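Local coordinates for pectinesterase (Sitophilus oryzae, PDB 4PMH), which hydrolyses the methyl esters of pectin, releasing methanol, and probably serves the weevil in digesting plant cell walls, at residues 5-11 with 338-344; 21-26 with 311-315. All coordinates share one frame; numbering follows the deposited sequence.

Interaction 1: residues 5-11 with 338-344; sequences PGTASRP and YSGNNAN
Asn342 reaches from the 338-344 loop to the hairpin at residues 5-11, where its ND2 donates to Gly6 O at 3.2 Å. The N-H points well at the oxygen (158°), and the acceptor lies close to the amide plane. Asn342 CG stands between its own backbone N and carbonyl carbon (chi1 71°), which lays the amide flat over the Thr7-Ala8 peptide, face to face with it, with CG 3.3 Å from Ala8 N. With an alanine in place of Asn342, Gly6 O would probably lose this donor and a gap would open beside the Thr7-Ala8 peptide. Next to it, the Pro5 ring bears on the loop backbone, its CG 3.1 Å from Asn342 O. At the other end Pro11 CD meets the rim of the Tyr338 ring, 3.0 Å from the OH. Between these ends Gly340 passes close against the type I Thr7-Arg10 turn, where a side chain would collide with Ala8 O. An Asx turn, Ala343 N to Asn341 OD1, shapes the loop. Arg10 forms a salt bridge with Glu358 of strand 355-359, while Pro11 touches Trp357 and Tyr338 touches Phe356, so both segments lie against that last strand of the parallel sheet.

Interaction 2: residues 21-26 with 311-315; sequences FTTATY and QLIIK
The N-terminal arm crosses a sheet of the right-handed parallel beta-helix of pectin methylesterases, and the residues leading into helix 23-27, together with Tyr26 in it, are fastened to strand 311-315, one of the later strands of that sheet. Gln311, Ile313 and Lys315, at every second position of the strand, all face the arm. Tyr26 OH donates to Gln311 OE1 at 2.9 Å; the hydroxyl lies in the carbonyl plane, on a lone pair, with a C=O...O angle of 106°. The oxygen sits at the edge of the tyrosine ring, near its plane, and ring and amide are turned 39° apart. A bend at chi2 turns the glutamine chain so that its amide meets the hydroxyl. The same OE1 accepts from Gly266 N, so two donors hold it.

Between the polar ends, Ile313 turns its CD1 to one face of the Phe21 ring, though the methyl is modelled too close for the detail of this contact to be trusted; the two side chains cross at about a right angle. Lys315 extends fully from the strand, with CG anti to the backbone N, and carries NZ to Phe21 O at 2.9 Å, the donor tilted out of the carbonyl plane. One residue on, Thr22 N-caps the helix, its OG1 accepting from Thr25 N at 3.1 Å. The tyrosine ring is itself stacked on Phe268 and meets Tyr265 edge-to-face, which probably restricts the turning of the ring and so the place of its hydroxyl.

The site is thus an apolar centre flanked by two directed polar bonds. The lysine ammonium is buried and is met by the carbonyl of Phe21 and, weakly, by that of Ser18; two carbonyl dipoles would partly offset the cost of burying its charge.

In the fold
Both contacts tie the N-terminal arm to the C-terminal end of the parallel beta-helix. Their centres lie about 18 Å apart and their nearest atoms about 7 Å, without touching. Along the chain the order is 5-11, 21-26, 311-315, 338-344, so the pairing of interaction 2 falls within the span that interaction 1 closes. Strand 355-359 is common ground: 311-315 is its neighbour in the ten-stranded parallel sheet, and side chains of both segments of interaction 1 touch it. Interaction 1 lies farther out, its centre about 26 Å from the chain centre against about 16 Å for that of interaction 2, and is less buried. Together they lay the chain's start along the last beta-helix turns.

Interaction 1: residues 5-11 with 338-344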
loop_
_atom_site.group_PDB
_atom_site.type_symbol
_atom_site.label_atom_id
_atom_site.label_comp_id
_atom_site.label_asym_id
_atom_site.label_seq_id
_atom_site.Cartn_x
_atom_site.Cartn_y
_atom_site.Cartn_z
ATOM N N PRO A 5 4.806 20.923 -20.205
ATOM C CA PRO A 5 5.021 19.510 -19.877
ATOM C C PRO A 5 6.048 19.200 -18.775
ATOM O O PRO A 5 6.311 18.007 -18.523
ATOM C CB PRO A 5 5.506 18.923 -21.210
ATOM C CG PRO A 5 6.234 20.045 -21.841
ATOM C CD PRO A 5 5.347 21.242 -21.543
ATOM N N GLY A 6 6.604 20.217 -18.110
ATOM C CA GLY A 6 7.535 19.986 -16.996
ATOM C C GLY A 6 8.970 19.855 -17.459
ATOM O O GLY A 6 9.303 20.243 -18.596
ATOM N N THR A 7 9.833 19.333 -16.586
ATOM C CA THR A 7 11.217 19.043 -16.945
ATOM C C THR A 7 11.452 17.538 -17.044
ATOM O O THR A 7 10.664 16.747 -16.554
ATOM C CB THR A 7 12.208 19.612 -15.907
ATOM O OG1 THR A 7 12.113 18.879 -14.682
ATOM C CG2 THR A 7 11.905 21.094 -15.618
ATOM N N ALA A 8 12.567 17.163 -17.664
ATOM C CA ALA A 8 12.992 15.775 -17.745
ATOM C C ALA A 8 13.106 15.104 -16.360
ATOM O O ALA A 8 12.989 13.872 -16.269
ATOM C CB ALA A 8 14.329 15.690 -18.493
ATOM N N SER A 9 13.339 15.891 -15.303
ATOM C CA SER A 9 13.426 15.358 -13.930
ATOM C C SER A 9 12.095 15.460 -13.171
ATOM O O SER A 9 11.913 14.828 -12.140
ATOM C CB SER A 9 14.515 16.065 -13.143
ATOM O OG SER A 9 15.793 15.690 -13.637
ATOM N N ARG A 10 11.157 16.234 -13.711
ATOM C CA ARG A 10 9.866 16.422 -13.066
ATOM C C ARG A 10 8.774 16.761 -14.067
ATOM O O ARG A 10 8.350 17.924 -14.189
ATOM C CB ARG A 10 9.965 17.499 -11.991
ATOM C CG ARG A 10 8.751 17.495 -11.080
ATOM C CD ARG A 10 8.921 18.374 -9.852
ATOM N NE ARG A 10 7.801 18.175 -8.942
ATOM C CZ ARG A 10 7.698 18.674 -7.713
ATOM N NH1 ARG A 10 8.659 19.453 -7.196
ATOM N NH2 ARG A 10 6.606 18.404 -6.996
ATOM N N PRO A 11 8.308 15.734 -14.799
ATOM C CA PRO A 11 7.277 15.939 -15.806
ATOM C C PRO A 11 5.915 16.206 -15.198
ATOM O O PRO A 11 5.567 15.647 -14.149
ATOM C CB PRO A 11 7.284 14.638 -16.615
ATOM C CG PRO A 11 8.052 13.645 -15.816
ATOM C CD PRO A 11 8.862 14.369 -14.796
ATOM N N TYR A 338 16.316 7.065 -13.390
ATOM C CA TYR A 338 15.036 7.758 -13.609
ATOM C C TYR A 338 15.121 8.554 -14.913
ATOM O O TYR A 338 16.116 9.267 -15.146
ATOM C CB TYR A 338 14.645 8.695 -12.456
ATOM C CG TYR A 338 13.417 9.496 -12.857
ATOM C CD1 TYR A 338 12.172 8.884 -12.959
ATOM C CD2 TYR A 338 13.518 10.842 -13.215
ATOM C CE1 TYR A 338 11.061 9.589 -13.404
ATOM C CE2 TYR A 338 12.417 11.552 -13.663
ATOM C CZ TYR A 338 11.195 10.939 -13.751
ATOM O OH TYR A 338 10.115 11.672 -14.178
ATOM N N SER A 339 14.106 8.410 -15.767
ATOM C CA SER A 339 14.024 9.201 -16.997
ATOM C C SER A 339 12.596 9.733 -17.202
ATOM O O SER A 339 11.651 8.962 -17.374
ATOM C CB SER A 339 14.467 8.361 -18.196
ATOM O OG SER A 339 14.571 9.139 -19.391
ATOM N N GLY A 340 12.454 11.050 -17.179
ATOM C CA GLY A 340 11.146 11.697 -17.358
ATOM C C GLY A 340 11.008 12.239 -18.771
ATOM O O GLY A 340 11.945 12.804 -19.344
ATOM N N ASN A 341 9.828 12.053 -19.337
ATOM C CA ASN A 341 9.540 12.512 -20.669
ATOM C C ASN A 341 8.775 13.821 -20.603
ATOM O O ASN A 341 7.581 13.862 -20.300
ATOM C CB ASN A 341 8.725 11.462 -21.446
ATOM C CG ASN A 341 8.610 11.800 -22.919
ATOM O OD1 ASN A 341 9.017 12.888 -23.345
ATOM N ND2 ASN A 341 8.088 10.863 -23.710
ATOM N N ASN A 342 9.486 14.899 -20.863
ATOM C CA ASN A 342 8.875 16.219 -20.844
ATOM C C ASN A 342 8.651 16.823 -22.234
ATOM O O ASN A 342 8.587 18.045 -22.352
ATOM C CB ASN A 342 9.696 17.181 -19.970
ATOM C CG ASN A 342 11.026 17.565 -20.604
ATOM O OD1 ASN A 342 11.715 16.723 -21.168
ATOM N ND2 ASN A 342 11.394 18.835 -20.500
ATOM N N ALA A 343 8.528 15.982 -23.262
ATOM C CA ALA A 343 8.206 16.467 -24.596
ATOM C C ALA A 343 6.791 16.986 -24.609
ATOM O O ALA A 343 5.931 16.449 -23.916
ATOM C CB ALA A 343 8.350 15.365 -25.621
ATOM N N ASN A 344 6.539 18.013 -25.413
ATOM C CA ASN A 344 5.215 18.618 -25.456
ATOM C C ASN A 344 4.215 17.627 -25.997
ATOM O O ASN A 344 3.092 17.569 -25.511
ATOM C CB ASN A 344 5.198 19.911 -26.282
ATOM C CG ASN A 344 6.099 20.986 -25.694
ATOM O OD1 ASN A 344 5.661 21.840 -24.904
ATOM N ND2 ASN A 344 7.372 20.952 -26.073
#

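Interaction 2: residues 21-26 with 311-315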
loop_
_atom_site.group_PDB
_atom_site.type_symbol
_atom_site.label_atom_id
_atom_site.label_comp_id
_atom_site.label_asym_id
_atom_site.label_seq_id
_atom_site.Cartn_x
_atom_site.Cartn_y
_atom_site.Cartn_z
ATOM N N PHE A 21 -7.080 10.910 -16.225
ATOM C CA PHE A 21 -6.679 10.366 -14.923
ATOM C C PHE A 21 -7.488 10.968 -13.815
ATOM O O PHE A 21 -7.183 12.045 -13.308
ATOM C CB PHE A 21 -5.199 10.626 -14.701
ATOM C CG PHE A 21 -4.348 10.062 -15.774
ATOM C CD1 PHE A 21 -4.096 8.701 -15.829
ATOM C CD2 PHE A 21 -3.839 10.885 -16.770
ATOM C CE1 PHE A 21 -3.301 8.173 -16.826
ATOM C CE2 PHE A 21 -3.058 10.365 -17.781
ATOM C CZ PHE A 21 -2.787 9.009 -17.811
ATOM N N THR A 22 -8.527 10.244 -13.433
ATOM C CA THR A 22 -9.497 10.694 -12.466
ATOM C C THR A 22 -9.896 9.457 -11.652
ATOM O O THR A 22 -9.600 8.324 -12.057
ATOM C CB THR A 22 -10.755 11.254 -13.170
ATOM O OG1 THR A 22 -11.459 10.176 -13.798
ATOM C CG2 THR A 22 -10.379 12.278 -14.219
ATOM N N THR A 23 -10.596 9.650 -10.540
ATOM C CA THR A 23 -11.062 8.505 -9.756
ATOM C C THR A 23 -11.881 7.562 -10.627
ATOM O O THR A 23 -11.714 6.345 -10.557
ATOM C CB THR A 23 -11.921 8.906 -8.527
ATOM O OG1 THR A 23 -13.121 9.555 -8.987
ATOM C CG2 THR A 23 -11.153 9.817 -7.570
ATOM N N ALA A 24 -12.756 8.129 -11.453
ATOM C CA ALA A 24 -13.627 7.335 -12.313
ATOM C C ALA A 24 -12.837 6.494 -13.314
ATOM O O ALA A 24 -13.191 5.386 -13.676
ATOM C CB ALA A 24 -14.592 8.255 -13.052
ATOM N N THR A 25 -11.756 7.068 -13.770
ATOM C CA THR A 25 -10.943 6.486 -14.771
ATOM C C THR A 25 -10.109 5.326 -14.180
ATOM O O THR A 25 -10.088 4.210 -14.729
ATOM C CB THR A 25 -10.183 7.661 -15.405
ATOM O OG1 THR A 25 -10.792 7.986 -16.672
ATOM C CG2 THR A 25 -8.793 7.415 -15.541
ATOM N N TYR A 26 -9.487 5.565 -13.032
ATOM C CA TYR A 26 -8.757 4.506 -12.300
ATOM C C TYR A 26 -9.662 3.359 -11.786
ATOM O O TYR A 26 -9.234 2.199 -11.666
ATOM C CB TYR A 26 -7.937 5.154 -11.163
ATOM C CG TYR A 26 -6.578 5.650 -11.576
ATOM C CD1 TYR A 26 -6.399 6.909 -12.151
ATOM C CD2 TYR A 26 -5.446 4.871 -11.362
ATOM C CE1 TYR A 26 -5.150 7.352 -12.537
ATOM C CE2 TYR A 26 -4.197 5.306 -11.748
ATOM C CZ TYR A 26 -4.055 6.545 -12.334
ATOM O OH TYR A 26 -2.810 6.964 -12.696
ATOM N N GLN A 311 3.639 2.932 -12.459
ATOM C CA GLN A 311 2.797 4.050 -12.884
ATOM C C GLN A 311 2.228 4.740 -11.660
ATOM O O GLN A 311 1.670 4.079 -10.782
ATOM C CB GLN A 311 1.671 3.565 -13.795
ATOM C CG GLN A 311 1.039 4.628 -14.694
ATOM C CD GLN A 311 0.010 5.510 -14.015
ATOM O OE1 GLN A 311 -0.611 5.123 -13.021
ATOM N NE2 GLN A 311 -0.171 6.721 -14.549
ATOM N N LEU A 312 2.373 6.070 -11.626
ATOM C CA LEU A 312 1.944 6.905 -10.513
ATOM C C LEU A 312 1.615 8.324 -10.967
ATOM O O LEU A 312 2.429 8.976 -11.573
ATOM C CB LEU A 312 3.048 7.012 -9.461
ATOM C CG LEU A 312 2.846 8.022 -8.342
ATOM C CD1 LEU A 312 1.629 7.722 -7.472
ATOM C CD2 LEU A 312 4.092 8.037 -7.476
ATOM N N ILE A 313 0.424 8.786 -10.633
ATOM C CA ILE A 313 0.048 10.177 -10.804
ATOM C C ILE A 313 -0.325 10.797 -9.454
ATOM O O ILE A 313 -1.154 10.254 -8.722
ATOM C CB ILE A 313 -1.102 10.287 -11.798
ATOM C CG1 ILE A 313 -0.551 9.954 -13.189
ATOM C CG2 ILE A 313 -1.727 11.694 -11.760
ATOM C CD1 ILE A 313 -1.620 9.861 -14.240
ATOM N N ILE A 314 0.318 11.917 -9.123
ATOM C CA ILE A 314 -0.058 12.720 -7.957
ATOM C C ILE A 314 -0.729 13.976 -8.471
ATOM O O ILE A 314 -0.096 14.793 -9.135
ATOM C CB ILE A 314 1.142 13.066 -7.088
ATOM C CG1 ILE A 314 1.785 11.784 -6.561
ATOM C CG2 ILE A 314 0.717 13.949 -5.919
ATOM C CD1 ILE A 314 3.174 11.971 -6.005
ATOM N N LYS A 315 -2.024 14.096 -8.194
ATOM C CA LYS A 315 -2.870 15.162 -8.742
ATOM C C LYS A 315 -3.567 15.969 -7.642
ATOM O O LYS A 315 -4.143 15.385 -6.724
ATOM C CB LYS A 315 -3.954 14.525 -9.605
ATOM C CG LYS A 315 -4.968 15.491 -10.198
ATOM C CD LYS A 315 -5.700 14.800 -11.338
ATOM C CE LYS A 315 -6.775 15.683 -11.963
ATOM N NZ LYS A 315 -7.506 14.934 -13.016
#